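Local coordinates for protein MTH0777 (Methanothermobacter thermautotrophicus, PDB 1KJN) that is of unknown function but belongs to the DUF1890 family and folds as an alpha/beta protein around a parallel six-stranded sheet, at residues A[72-75]-A[76-80]; A[85-88]-A[89-93]. All blocks are in the same frame, centred on the assembly; numbering follows the deposited sequence.

Contact 1 (A[72-75]-A[76-80]); sequences NELA and EGDYE
A type II beta turn from A75 to D78 makes this a local, surface contact, in the loop that leads from helix 67-73 to strand 81-86. Its closing backbone bond runs from D78 N to A75 O at 3.2 Å. G77 holds the third position in a left-handed conformation with positive phi, in which a side chain would press on the carbonyl oxygen of E76, so glycine suits it. D78 then folds its short side chain back over the turn: with CG beside its own backbone N (chi1 -68°), OD2 accepts from A75 N at 3.1 Å. The bond is bent, 143° at the hydrogen. The N-H meets OD2 from above the carboxylate plane, 56° out of it. A75 is thus held through both its N-H and its C=O by one residue, and the short carboxylate of aspartate reaches back to A75 N without leaving the turn.

Flanking the turn in sequence, the side chains of L74 and Y79 cross at about a right angle. L74 brings its CD1 methyl into apolar contact with the edge of the Y79 ring, near its plane, 3.3 Å from CE2. The leucine also packs on F98, I101 and L102 of helix 89-102, and Y79 touches L102 and forms a cation-pi pair with K8. E76 reaches N103 just beyond that helix, while E80 pairs with K8 through backbone bonds at the start of strand 8-12.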
loop_
_atom_site.group_PDB
_atom_site.type_symbol
_atom_site.label_atom_id
_atom_site.label_comp_id
_atom_site.label_asym_id
_atom_site.label_seq_id
_atom_site.Cartn_x
_atom_site.Cartn_y
_atom_site.Cartn_z
ATOM N N ASN A 72 24.330 -9.367 2.075
ATOM C CA ASN A 72 25.634 -9.643 1.519
ATOM C C ASN A 72 26.558 -8.436 1.436
ATOM O O ASN A 72 27.755 -8.598 1.264
ATOM C CB ASN A 72 25.470 -10.264 0.137
ATOM C CG ASN A 72 26.456 -11.373 -0.111
ATOM O OD1 ASN A 72 27.400 -11.219 -0.893
ATOM N ND2 ASN A 72 26.268 -12.497 0.583
ATOM N N GLU A 73 26.011 -7.232 1.582
ATOM C CA GLU A 73 26.815 -6.020 1.482
ATOM C C GLU A 73 26.918 -5.235 2.796
ATOM O O GLU A 73 27.766 -4.373 2.945
ATOM C CB GLU A 73 26.204 -5.108 0.408
ATOM C CG GLU A 73 27.120 -4.766 -0.772
ATOM C CD GLU A 73 27.579 -5.992 -1.546
ATOM O OE1 GLU A 73 26.731 -6.840 -1.902
ATOM O OE2 GLU A 73 28.798 -6.103 -1.805
ATOM N N LEU A 74 26.053 -5.551 3.747
ATOM C CA LEU A 74 26.000 -4.833 5.011
ATOM C C LEU A 74 27.175 -5.049 5.984
ATOM O O LEU A 74 27.693 -6.157 6.116
ATOM C CB LEU A 74 24.680 -5.177 5.700
ATOM C CG LEU A 74 24.057 -4.198 6.696
ATOM C CD1 LEU A 74 23.579 -2.948 5.952
ATOM C CD2 LEU A 74 22.880 -4.869 7.405
ATOM N N ALA A 75 27.582 -3.972 6.647
ATOM C CA ALA A 75 28.628 -4.012 7.657
ATOM C C ALA A 75 28.264 -3.000 8.738
ATOM O O ALA A 75 27.552 -2.020 8.469
ATOM C CB ALA A 75 29.970 -3.661 7.056
ATOM N N GLU A 76 28.779 -3.215 9.946
ATOM C CA GLU A 76 28.510 -2.318 11.067
ATOM C C GLU A 76 28.905 -0.890 10.689
ATOM O O GLU A 76 29.910 -0.676 10.007
ATOM C CB GLU A 76 29.267 -2.771 12.332
ATOM C CG GLU A 76 29.120 -1.794 13.538
ATOM C CD GLU A 76 29.363 -2.431 14.908
ATOM O OE1 GLU A 76 29.338 -3.674 15.035
ATOM O OE2 GLU A 76 29.541 -1.672 15.888
ATOM N N GLY A 77 28.065 0.067 11.072
ATOM C CA GLY A 77 28.332 1.461 10.772
ATOM C C GLY A 77 27.673 1.997 9.511
ATOM O O GLY A 77 27.693 3.206 9.268
ATOM N N ASP A 78 27.090 1.123 8.697
ATOM C CA ASP A 78 26.446 1.593 7.462
ATOM C C ASP A 78 25.115 2.318 7.706
ATOM O O ASP A 78 24.588 2.971 6.798
ATOM C CB ASP A 78 26.212 0.440 6.478
ATOM C CG ASP A 78 27.505 -0.132 5.894
ATOM O OD1 ASP A 78 28.586 0.480 6.008
ATOM O OD2 ASP A 78 27.421 -1.211 5.287
ATOM N N TYR A 79 24.562 2.179 8.907
ATOM C CA TYR A 79 23.290 2.819 9.245
ATOM C C TYR A 79 23.243 3.227 10.716
ATOM O O TYR A 79 23.769 2.532 11.572
ATOM C CB TYR A 79 22.115 1.876 8.938
ATOM C CG TYR A 79 21.951 1.545 7.466
ATOM C CD1 TYR A 79 21.190 2.365 6.634
ATOM C CD2 TYR A 79 22.576 0.437 6.901
ATOM C CE1 TYR A 79 21.057 2.100 5.290
ATOM C CE2 TYR A 79 22.446 0.159 5.535
ATOM C CZ TYR A 79 21.684 1.001 4.741
ATOM O OH TYR A 79 21.547 0.757 3.398
ATOM N N GLU A 80 22.586 4.349 10.990
ATOM C CA GLU A 80 22.446 4.884 12.339
ATOM C C GLU A 80 21.119 4.461 12.988
ATOM O O GLU A 80 20.914 4.644 14.185
ATOM C CB GLU A 80 22.551 6.417 12.300
ATOM C CG GLU A 80 23.959 6.972 12.038
ATOM C CD GLU A 80 24.567 6.531 10.703
ATOM O OE1 GLU A 80 23.992 6.854 9.643
ATOM O OE2 GLU A 80 25.631 5.867 10.708
#

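Contact 2 (A[85-88]-A[89-93]); sequences FVPN and DAAAA
V86 lays its CG1 methyl against the first turn of helix 89-102, 3.5 Å from A92 CB and equally near A92 N. With that branch anti to the backbone N (chi1 -168°), the methyl is carried across to A92, whose own small side chain lets the helix come close. A91 fits in beside it, its CB only 3.5 Å from P87 CD, a tight carbon contact.

Between strand and helix, N88 is the N-cap. Its CG sits between the backbone N and the carbonyl carbon (chi1 56°), which turns OD1 back over the helix start to accept from A91 N at 3.0 Å. The bond is nearly straight, 163° at the hydrogen. Asparagine is common at this position because its short amide offers an acceptor to a first-turn N-H that lacks a preceding helical carbonyl. This is the strand-to-helix junction of the beta-alpha-beta unit formed by strand 81-86, helix 89-102 and strand 105-111. The regular helical bonding begins with the same residue, as A92 N donates to N88 O at 2.9 Å. A water bridges strand and helix, donating to F85 O at 3.0 Å and to A91 O at 2.8 Å. F85 turns its side chain away from the helix, onto L24 and T28 of helix 21-34 and I109 of strand 105-111.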
loop_
_atom_site.group_PDB
_atom_site.type_symbol
_atom_site.label_atom_id
_atom_site.label_comp_id
_atom_site.label_asym_id
_atom_site.label_seq_id
_atom_site.Cartn_x
_atom_site.Cartn_y
_atom_site.Cartn_z
ATOM N N PHE A 85 9.695 -4.393 10.262
ATOM C CA PHE A 85 8.286 -4.753 10.379
ATOM C C PHE A 85 8.278 -6.244 10.599
ATOM O O PHE A 85 8.968 -6.986 9.890
ATOM C CB PHE A 85 7.513 -4.378 9.104
ATOM C CG PHE A 85 7.187 -2.928 9.028
ATOM C CD1 PHE A 85 8.140 -2.013 8.596
ATOM C CD2 PHE A 85 5.932 -2.469 9.419
ATOM C CE1 PHE A 85 7.850 -0.658 8.552
ATOM C CE2 PHE A 85 5.633 -1.117 9.381
ATOM C CZ PHE A 85 6.591 -0.200 8.945
ATOM N N VAL A 86 7.510 -6.688 11.584
ATOM C CA VAL A 86 7.495 -8.103 11.936
ATOM C C VAL A 86 6.108 -8.740 12.023
ATOM O O VAL A 86 5.442 -8.669 13.055
ATOM C CB VAL A 86 8.236 -8.303 13.283
ATOM C CG1 VAL A 86 8.495 -9.777 13.531
ATOM C CG2 VAL A 86 9.555 -7.526 13.285
ATOM N N PRO A 87 5.617 -9.273 10.901
ATOM C CA PRO A 87 4.302 -9.933 10.843
ATOM C C PRO A 87 4.432 -11.413 11.213
ATOM O O PRO A 87 3.425 -12.110 11.370
ATOM C CB PRO A 87 3.908 -9.831 9.359
ATOM C CG PRO A 87 4.875 -8.867 8.756
ATOM C CD PRO A 87 6.130 -8.982 9.552
ATOM N N ASN A 88 5.661 -11.912 11.320
ATOM C CA ASN A 88 5.838 -13.330 11.630
ATOM C C ASN A 88 7.271 -13.735 11.973
ATOM O O ASN A 88 8.186 -12.922 11.891
ATOM C CB ASN A 88 5.353 -14.168 10.437
ATOM C CG ASN A 88 6.053 -13.793 9.141
ATOM O OD1 ASN A 88 7.193 -13.323 9.150
ATOM N ND2 ASN A 88 5.374 -14.003 8.020
ATOM N N ASP A 89 7.451 -15.033 12.225
ATOM C CA ASP A 89 8.747 -15.619 12.582
ATOM C C ASP A 89 9.851 -15.330 11.586
ATOM O O ASP A 89 10.936 -14.957 11.987
ATOM C CB ASP A 89 8.645 -17.150 12.766
ATOM C CG ASP A 89 7.871 -17.559 14.020
ATOM O OD1 ASP A 89 7.618 -16.713 14.910
ATOM O OD2 ASP A 89 7.508 -18.748 14.113
ATOM N N ALA A 90 9.582 -15.519 10.294
ATOM C CA ALA A 90 10.609 -15.280 9.292
ATOM C C ALA A 90 11.074 -13.840 9.364
ATOM O O ALA A 90 12.268 -13.582 9.313
ATOM C CB ALA A 90 10.110 -15.610 7.878
ATOM N N ALA A 91 10.129 -12.905 9.477
ATOM C CA ALA A 91 10.476 -11.495 9.543
ATOM C C ALA A 91 11.268 -11.189 10.804
ATOM O O ALA A 91 12.222 -10.417 10.742
ATOM C CB ALA A 91 9.228 -10.600 9.449
ATOM N N ALA A 92 10.911 -11.818 11.932
ATOM C CA ALA A 92 11.652 -11.566 13.176
ATOM C C ALA A 92 13.102 -12.057 13.063
ATOM O O ALA A 92 14.028 -11.355 13.469
ATOM C CB ALA A 92 10.959 -12.181 14.386
ATOM N N ALA A 93 13.310 -13.209 12.429
ATOM C CA ALA A 93 14.678 -13.728 12.277
ATOM C C ALA A 93 15.516 -12.779 11.430
ATOM O O ALA A 93 16.671 -12.530 11.744
ATOM C CB ALA A 93 14.673 -15.147 11.673
HETATM O O HOH W 1 11.791 -8.022 9.419
#

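In the fold
From the N terminus, strand 8-12 comes first in the chain and lies next to strand 81-86 in the sheet. Contact 1 closes the loop by which the chain leaves helix 67-73 and enters strand 81-86; contact 2 follows where that strand hands over to helix 89-102. The two are in series, neither nested nor crossed, and do not touch: their centres lie 20 Å apart, with residues 81-84 of strand 81-86 between them along the chain. Helix 89-102 links them a second time, since its first turn belongs to contact 2 and its last residues pack against contact 1. Strand 105-111 then completes the beta-alpha-beta unit alongside strand 81-86.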